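Local coordinates for catalase-3 (Neurospora crassa, PDB 4AJ9), which breaks hydrogen peroxide down to water and dioxygen with a haem cofactor, protecting the cell from peroxide damage, at the interface of chains A and B. Coordinates in Å, arbitrary orientation; residue numbers count along the deposited sequence, not the author numbering. Chains: chain A/B, Catalase-3.

The interface of chains A and B. Residues chain A 148-150, 152-153; chain B 28-29, 50-51, 54.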
ATOM      1  N   ALA A 148      11.741  15.816  19.845  1.00  2.38           N
ATOM      2  CA  ALA A 148      11.505  14.920  18.709  1.00  2.38           C
ATOM      3  C   ALA A 148      11.025  15.629  17.459  1.00  2.68           C
ATOM      4  O   ALA A 148      11.151  15.089  16.348  1.00  3.34           O
ATOM      5  CB  ALA A 148      10.483  13.855  19.086  1.00  1.72           C
ATOM      6  N   ILE A 149      10.452  16.816  17.631  1.00  2.11           N
ATOM      7  CA  ILE A 149       9.871  17.522  16.497  1.00  2.28           C
ATOM      8  C   ILE A 149      10.972  17.917  15.491  1.00  5.06           C
ATOM      9  O   ILE A 149      10.716  18.111  14.298  1.00  2.04           O
ATOM     10  CB  ILE A 149       8.985  18.720  16.951  1.00  2.40           C
ATOM     11  CG1 ILE A 149       8.079  19.187  15.806  1.00  2.98           C
ATOM     12  CG2 ILE A 149       9.835  19.873  17.529  1.00  2.76           C
ATOM     13  CD1 ILE A 149       6.905  20.112  16.234  1.00  1.63           C
ATOM     14  N   ARG A 150      12.203  17.976  15.988  1.00  2.28           N
ATOM     15  CA  ARG A 150      13.366  18.383  15.210  1.00  3.14           C
ATOM     16  C   ARG A 150      14.044  17.221  14.481  1.00  4.93           C
ATOM     17  O   ARG A 150      15.054  17.409  13.801  1.00  2.54           O
ATOM     18  CB  ARG A 150      14.379  19.042  16.145  1.00  4.31           C
ATOM     19  CG  ARG A 150      13.834  20.300  16.784  1.00  5.86           C
ATOM     20  CD  ARG A 150      14.765  20.907  17.805  1.00  6.42           C
ATOM     21  NE  ARG A 150      14.045  21.916  18.566  1.00  4.87           N
ATOM     22  CZ  ARG A 150      14.596  22.751  19.437  1.00 14.00           C
ATOM     23  NH1 ARG A 150      15.909  22.710  19.677  1.00 11.38           N
ATOM     24  NH2 ARG A 150      13.823  23.630  20.064  1.00  9.98           N
ATOM     25  N   PRO A 152      13.258  15.262  11.840  1.00  2.78           N
ATOM     26  CA  PRO A 152      13.393  15.368  10.379  1.00  2.67           C
ATOM     27  C   PRO A 152      14.425  16.411   9.955  1.00  2.93           C
ATOM     28  O   PRO A 152      15.051  16.262   8.912  1.00  5.73           O
ATOM     29  CB  PRO A 152      11.984  15.786   9.916  1.00  3.24           C
ATOM     30  CG  PRO A 152      11.065  15.343  11.024  1.00  1.65           C
ATOM     31  CD  PRO A 152      11.875  15.516  12.289  1.00  1.94           C
ATOM     32  N   ASP A 153      14.611  17.457  10.753  1.00  2.65           N
ATOM     33  CA  ASP A 153      15.614  18.455  10.413  1.00  2.95           C
ATOM     34  C   ASP A 153      17.001  17.866  10.534  1.00  5.16           C
ATOM     35  O   ASP A 153      17.813  17.957   9.612  1.00  3.98           O
ATOM     36  CB  ASP A 153      15.476  19.670  11.308  1.00  3.07           C
ATOM     37  CG  ASP A 153      14.100  20.275  11.210  1.00  3.60           C
ATOM     38  OD1 ASP A 153      13.757  20.749  10.097  1.00  3.01           O
ATOM     39  OD2 ASP A 153      13.357  20.224  12.211  1.00  3.12           O
TER
ATOM     40  N   GLU B  28       7.482  24.884  14.134  1.00  4.12           N
ATOM     41  CA  GLU B  28       7.537  23.433  14.288  1.00  6.79           C
ATOM     42  C   GLU B  28       8.885  22.984  14.816  1.00  9.73           C
ATOM     43  O   GLU B  28       9.444  21.967  14.389  1.00  4.48           O
ATOM     44  CB  GLU B  28       7.158  22.723  12.979  1.00  6.92           C
ATOM     45  CG  GLU B  28       7.691  23.392  11.715  1.00  9.09           C
ATOM     46  CD  GLU B  28       9.184  23.288  11.598  1.00  7.76           C
ATOM     47  OE1 GLU B  28       9.894  24.143  12.165  1.00  7.48           O
ATOM     48  OE2 GLU B  28       9.647  22.344  10.939  1.00  7.27           O
ATOM     49  N   GLN B  29       9.397  23.767  15.759  1.00  7.54           N
ATOM     50  CA  GLN B  29      10.651  23.454  16.429  1.00  6.51           C
ATOM     51  C   GLN B  29      10.451  23.058  17.901  1.00  6.80           C
ATOM     52  O   GLN B  29      11.403  22.671  18.574  1.00  4.87           O
ATOM     53  CB  GLN B  29      11.616  24.635  16.298  1.00  7.99           C
ATOM     54  CG  GLN B  29      12.135  24.806  14.880  1.00  4.56           C
ATOM     55  CD  GLN B  29      12.919  23.588  14.434  1.00  5.31           C
ATOM     56  OE1 GLN B  29      13.828  23.128  15.132  1.00 10.58           O
ATOM     57  NE2 GLN B  29      12.552  23.039  13.287  1.00  5.38           N
ATOM     58  N   LYS B  50       4.066  16.701  10.783  1.00  2.33           N
ATOM     59  CA  LYS B  50       5.449  16.837  10.349  1.00  2.11           C
ATOM     60  C   LYS B  50       6.140  15.481  10.425  1.00  1.53           C
ATOM     61  O   LYS B  50       6.763  15.042   9.468  1.00  3.44           O
ATOM     62  CB  LYS B  50       6.208  17.870  11.192  1.00  1.44           C
ATOM     63  CG  LYS B  50       7.691  17.966  10.807  1.00  2.73           C
ATOM     64  CD  LYS B  50       8.429  18.965  11.698  1.00  1.74           C
ATOM     65  CE  LYS B  50       9.884  19.139  11.257  1.00  2.72           C
ATOM     66  NZ  LYS B  50      10.590  20.119  12.134  1.00  1.60           N
ATOM     67  N   LEU B  51       6.000  14.803  11.558  1.00  1.50           N
ATOM     68  CA  LEU B  51       6.631  13.494  11.712  1.00  2.31           C
ATOM     69  C   LEU B  51       5.966  12.416  10.870  1.00  3.31           C
ATOM     70  O   LEU B  51       6.642  11.493  10.429  1.00  1.44           O
ATOM     71  CB  LEU B  51       6.714  13.063  13.188  1.00  3.22           C
ATOM     72  CG  LEU B  51       8.021  13.484  13.892  1.00  5.77           C
ATOM     73  CD1 LEU B  51       9.223  12.758  13.286  1.00  2.84           C
ATOM     74  CD2 LEU B  51       8.242  15.011  13.851  1.00  4.46           C
ATOM     75  N   PHE B  54       7.637  12.621   7.525  1.00  3.01           N
ATOM     76  CA  PHE B  54       8.980  12.067   7.660  1.00  3.65           C
ATOM     77  C   PHE B  54       8.922  10.530   7.758  1.00  1.82           C
ATOM     78  O   PHE B  54       9.614   9.812   7.045  1.00  2.23           O
ATOM     79  CB  PHE B  54       9.678  12.642   8.900  1.00  1.20           C
ATOM     80  CG  PHE B  54      10.978  11.967   9.209  1.00  3.04           C
ATOM     81  CD1 PHE B  54      12.128  12.316   8.514  1.00  1.38           C
ATOM     82  CD2 PHE B  54      11.037  10.941  10.144  1.00  1.37           C
ATOM     83  CE1 PHE B  54      13.331  11.683   8.771  1.00  2.18           C
ATOM     84  CE2 PHE B  54      12.226  10.294  10.402  1.00  2.58           C
ATOM     85  CZ  PHE B  54      13.385  10.670   9.713  1.00  2.41           C
TER
HETATM   86  O   HOH W   1      11.746  22.296   9.409  1.00 10.12           O
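The guanidinium of A:Arg150 takes the backbone carbonyl of B:Gln29 at its edge, in plane, NE and NH2 both closing on the one oxygen; NE to B:Gln29 O is 2.7 Å and comes within the carbonyl plane, whereas NH2 sits above it. In this part of the two-fold interface between subunits of a haem catalase, the 3-10 helix 148-150 and the start of helix 151-158 of chain A meet helix 45-55 and a loop of chain B. Of the other flat groups, the carboxylate of A:Asp153 is met on opposite faces at OD2: the amide NE2 of B:Gln29 comes tip to tip from well above the plane, 3.1 Å from OD2, and the ammonium NZ of B:Lys50 arrives on the syn side, 2.8 Å from OD2, in a salt bridge. The two amide hydrogens of B:Gln29 are shared out, since NE2 also donates to B:Glu28 OE1. B:Lys50 leaves its helix fully extended, CG anti to the backbone N (chi1 176°), which carries NZ across the seam to A:Ile149 O at 3.0 Å; within its own chain NZ also bonds to the carbonyl of B:Glu28 and makes a salt bridge with its OE2. Lying between two carboxylates, the ammonium likely offsets their mutual repulsion, A:Asp153 OD2 and B:Glu28 OE2 being 4.5 Å apart; water 1 also bridges the two acids. An alanine at B:Lys50 would probably leave the neighbouring carboxylates of A:Asp153 and B:Glu28 without the charge between them, and A:Ile149 O without this donor. Beside this polar cluster, the ring of A:Pro152 packs against B:Leu51 and B:Phe54, CG lying 3.7 Å from B:Phe54 CB, while A:Ile149 lays CG1 and CD1 along the B:Glu28 backbone.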